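Protein 1d10 (Caenorhabditis elegans, PDB 1T9F) is of unknown function but folds as a beta-trefoil of MIR repeats, as in SDF2-like proteins, and is probably made with a signal peptide. Local coordinates at residues H52-P57 with K78-G83. Residues are numbered along the deposited sequence; the frame is centred on the assembly and turned at random.
Sequences HWQIFP and KHLTTG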
ATOM      1  N   HIS A  52       5.766   7.291  -4.698  1.00 15.32           N
ATOM      2  CA  HIS A  52       6.733   6.921  -3.674  1.00 15.60           C
ATOM      3  C   HIS A  52       6.106   6.832  -2.299  1.00 17.97           C
ATOM      4  O   HIS A  52       5.316   7.705  -1.903  1.00 15.73           O
ATOM      5  CB  HIS A  52       7.896   7.909  -3.652  1.00 20.63           C
ATOM      6  CG  HIS A  52       8.803   7.769  -4.831  1.00 29.15           C
ATOM      7  ND1 HIS A  52       8.481   8.260  -6.075  1.00 34.25           N
ATOM      8  CD2 HIS A  52       9.976   7.110  -4.978  1.00 34.44           C
ATOM      9  CE1 HIS A  52       9.414   7.906  -6.941  1.00 32.66           C
ATOM     10  NE2 HIS A  52      10.333   7.206  -6.301  1.00 36.38           N
ATOM     11  N   TRP A  53       6.463   5.763  -1.589  1.00 12.16           N
ATOM     12  CA  TRP A  53       5.962   5.503  -0.247  1.00 11.86           C
ATOM     13  C   TRP A  53       7.111   5.220   0.705  1.00 14.14           C
ATOM     14  O   TRP A  53       8.127   4.645   0.316  1.00 21.98           O
ATOM     15  CB  TRP A  53       5.027   4.295  -0.251  1.00 17.14           C
ATOM     16  CG  TRP A  53       3.867   4.430  -1.159  1.00 10.73           C
ATOM     17  CD1 TRP A  53       3.856   4.247  -2.511  1.00 11.99           C
ATOM     18  CD2 TRP A  53       2.538   4.785  -0.786  1.00  6.42           C
ATOM     19  NE1 TRP A  53       2.591   4.469  -3.006  1.00 13.45           N
ATOM     20  CE2 TRP A  53       1.764   4.799  -1.965  1.00  9.57           C
ATOM     21  CE3 TRP A  53       1.920   5.094   0.438  1.00 15.25           C
ATOM     22  CZ2 TRP A  53       0.401   5.107  -1.962  1.00 12.29           C
ATOM     23  CZ3 TRP A  53       0.566   5.400   0.444  1.00 10.32           C
ATOM     24  CH2 TRP A  53      -0.179   5.402  -0.752  1.00 12.75           C
ATOM     25  N   GLN A  54       6.948   5.610   1.961  1.00 17.71           N
ATOM     26  CA  GLN A  54       7.987   5.367   2.944  1.00 14.84           C
ATOM     27  C   GLN A  54       7.529   4.372   3.988  1.00 12.80           C
ATOM     28  O   GLN A  54       6.461   4.513   4.585  1.00 14.15           O
ATOM     29  CB  GLN A  54       8.396   6.672   3.626  1.00 17.45           C
ATOM     30  CG  GLN A  54       9.508   6.487   4.647  1.00 13.96           C
ATOM     31  CD  GLN A  54      10.102   7.809   5.073  1.00 24.58           C
ATOM     32  OE1 GLN A  54       9.389   8.799   5.208  1.00 19.66           O
ATOM     33  NE2 GLN A  54      11.412   7.831   5.298  1.00 26.83           N
ATOM     34  N   ILE A  55       8.346   3.355   4.204  1.00 15.05           N
ATOM     35  CA  ILE A  55       8.033   2.329   5.183  1.00 13.28           C
ATOM     36  C   ILE A  55       8.271   2.836   6.598  1.00 16.62           C
ATOM     37  O   ILE A  55       9.363   3.305   6.923  1.00 18.18           O
ATOM     38  CB  ILE A  55       8.887   1.072   4.947  1.00 20.34           C
ATOM     39  CG1 ILE A  55       8.610   0.530   3.542  1.00 16.93           C
ATOM     40  CG2 ILE A  55       8.563   0.017   6.000  1.00 25.84           C
ATOM     41  CD1 ILE A  55       9.503  -0.586   3.149  1.00 26.87           C
ATOM     42  N   PHE A  56       7.226   2.748   7.422  1.00 18.79           N
ATOM     43  CA  PHE A  56       7.271   3.163   8.822  1.00 17.95           C
ATOM     44  C   PHE A  56       7.014   1.961   9.726  1.00 22.55           C
ATOM     45  O   PHE A  56       6.370   0.996   9.314  1.00 16.92           O
ATOM     46  CB  PHE A  56       6.181   4.201   9.115  1.00 18.01           C
ATOM     47  CG  PHE A  56       6.632   5.625   8.966  1.00 19.86           C
ATOM     48  CD1 PHE A  56       7.020   6.124   7.733  1.00 17.42           C
ATOM     49  CD2 PHE A  56       6.662   6.471  10.069  1.00 28.23           C
ATOM     50  CE1 PHE A  56       7.429   7.451   7.593  1.00 22.82           C
ATOM     51  CE2 PHE A  56       7.072   7.806   9.942  1.00 28.46           C
ATOM     52  CZ  PHE A  56       7.453   8.291   8.701  1.00 23.30           C
ATOM     53  N   PRO A  57       7.513   2.002  10.974  1.00 25.91           N
ATOM     54  CA  PRO A  57       7.264   0.863  11.866  1.00 24.76           C
ATOM     55  C   PRO A  57       5.775   0.896  12.194  1.00 19.25           C
ATOM     56  O   PRO A  57       5.116   1.910  11.947  1.00 20.25           O
ATOM     57  CB  PRO A  57       8.144   1.171  13.076  1.00 25.61           C
ATOM     58  CG  PRO A  57       8.150   2.678  13.109  1.00 25.49           C
ATOM     59  CD  PRO A  57       8.320   3.038  11.648  1.00 23.57           C
ATOM     60  N   LYS A  78       3.758   5.485   4.388  1.00 15.43           N
ATOM     61  CA  LYS A  78       3.524   6.916   4.249  1.00 13.62           C
ATOM     62  C   LYS A  78       3.649   7.402   2.804  1.00 13.33           C
ATOM     63  O   LYS A  78       4.654   7.140   2.138  1.00 16.33           O
ATOM     64  CB  LYS A  78       4.522   7.672   5.125  1.00 13.69           C
ATOM     65  CG  LYS A  78       4.250   9.170   5.219  1.00 20.49           C
ATOM     66  CD  LYS A  78       5.296   9.841   6.081  1.00 23.55           C
ATOM     67  CE  LYS A  78       4.982  11.306   6.301  1.00 33.61           C
ATOM     68  NZ  LYS A  78       6.040  11.931   7.124  1.00 29.81           N
ATOM     69  N   HIS A  79       2.623   8.085   2.311  1.00 10.64           N
ATOM     70  CA  HIS A  79       2.667   8.629   0.963  1.00 15.52           C
ATOM     71  C   HIS A  79       3.484   9.913   1.096  1.00 21.16           C
ATOM     72  O   HIS A  79       3.045  10.875   1.735  1.00 18.88           O
ATOM     73  CB  HIS A  79       1.259   8.921   0.458  1.00 14.29           C
ATOM     74  CG  HIS A  79       1.223   9.432  -0.944  1.00 22.33           C
ATOM     75  ND1 HIS A  79       0.729  10.677  -1.270  1.00 17.69           N
ATOM     76  CD2 HIS A  79       1.619   8.865  -2.111  1.00 15.86           C
ATOM     77  CE1 HIS A  79       0.816  10.853  -2.579  1.00 24.14           C
ATOM     78  NE2 HIS A  79       1.353   9.769  -3.112  1.00 18.82           N
ATOM     79  N   LEU A  80       4.673   9.916   0.503  1.00 18.40           N
ATOM     80  CA  LEU A  80       5.590  11.044   0.619  1.00 22.07           C
ATOM     81  C   LEU A  80       5.093  12.433   0.274  1.00 27.89           C
ATOM     82  O   LEU A  80       5.280  13.360   1.058  1.00 28.20           O
ATOM     83  CB  LEU A  80       6.871  10.772  -0.175  1.00 27.86           C
ATOM     84  CG  LEU A  80       7.927   9.880   0.482  1.00 37.42           C
ATOM     85  CD1 LEU A  80       9.213   9.963  -0.325  1.00 39.90           C
ATOM     86  CD2 LEU A  80       8.181  10.333   1.916  1.00 39.14           C
ATOM     87  N   THR A  81       4.453  12.589  -0.876  1.00 24.68           N
ATOM     88  CA  THR A  81       3.998  13.910  -1.283  1.00 33.21           C
ATOM     89  C   THR A  81       2.820  14.503  -0.516  1.00 36.80           C
ATOM     90  O   THR A  81       2.635  15.719  -0.539  1.00 36.81           O
ATOM     91  CB  THR A  81       3.671  13.943  -2.787  1.00 27.30           C
ATOM     92  OG1 THR A  81       2.597  13.042  -3.065  1.00 22.45           O
ATOM     93  CG2 THR A  81       4.896  13.526  -3.599  1.00 17.20           C
ATOM     94  N   THR A  82       2.022  13.676   0.158  1.00 26.74           N
ATOM     95  CA  THR A  82       0.888  14.221   0.906  1.00 24.64           C
ATOM     96  C   THR A  82       0.979  13.976   2.407  1.00 26.22           C
ATOM     97  O   THR A  82       0.151  14.469   3.169  1.00 27.05           O
ATOM     98  CB  THR A  82      -0.451  13.667   0.398  1.00 23.10           C
ATOM     99  OG1 THR A  82      -0.516  12.254   0.638  1.00 17.86           O
ATOM    100  CG2 THR A  82      -0.602  13.947  -1.092  1.00 25.16           C
ATOM    101  N   GLY A  83       1.983  13.212   2.823  1.00 24.79           N
ATOM    102  CA  GLY A  83       2.175  12.937   4.235  1.00 32.71           C
ATOM    103  C   GLY A  83       1.152  12.029   4.895  1.00 30.03           C
ATOM    104  O   GLY A  83       1.176  11.853   6.116  1.00 25.94           O
TER
HETATM  105  O   HOH W   1       4.614  10.294  -2.885  1.00 18.52           O
HETATM  106  O   HOH W   2       9.000  11.066   6.456  1.00 29.43           O
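On the buried face of this two-stranded pairing, the indole of W53 lies against H79. CG of W53 is anti to its carbonyl carbon (chi1 -58°), which lays the six-membered ring beside the neighbouring strand. H79 CB sits over one face of that ring, 4.0 Å from its centroid, in a CH-pi contact, and the imidazole turns an edge to the same ring, the planes 56° apart. Tryptophan suits the place by offering this broad face while its NE1 serves L24 O. Histidine suits its own because both nitrogens are used: ND1 shares a 2.8 Å hydrogen bond with T82 OG1, and NE2 bonds N50 O, so the ring's rotation is fixed. An alanine in place of W53 would remove the face and the NE1 bond, and would probably leave H79 poorly packed. Strands 53-57 and 74-79 are antiparallel neighbours in the six-stranded barrel of the beta-trefoil, the fold of MIR domains. Q54 and K78 form the hydrogen-bonded pair, with Q54 N to K78 O at 2.8 Å and K78 N to Q54 O at 2.9 Å, the latter nearly straight at 175°; W53 and H79 form the non-hydrogen-bonded pair. Past them strand 74-79 ends: L80 N reaches H52 O by a weak bond, and a water bridges that carbonyl to T81 N. On the other face, K78's extended aliphatic chain packs closely on F56, CD to CE1 3.5 Å. Only toward the tips does this side loosen, Q54 OE1 and K78 NZ meeting through a water. The glutamine amide thus accepts there while its NE2 donates to Y10 O, and K78 NZ pairs with E108.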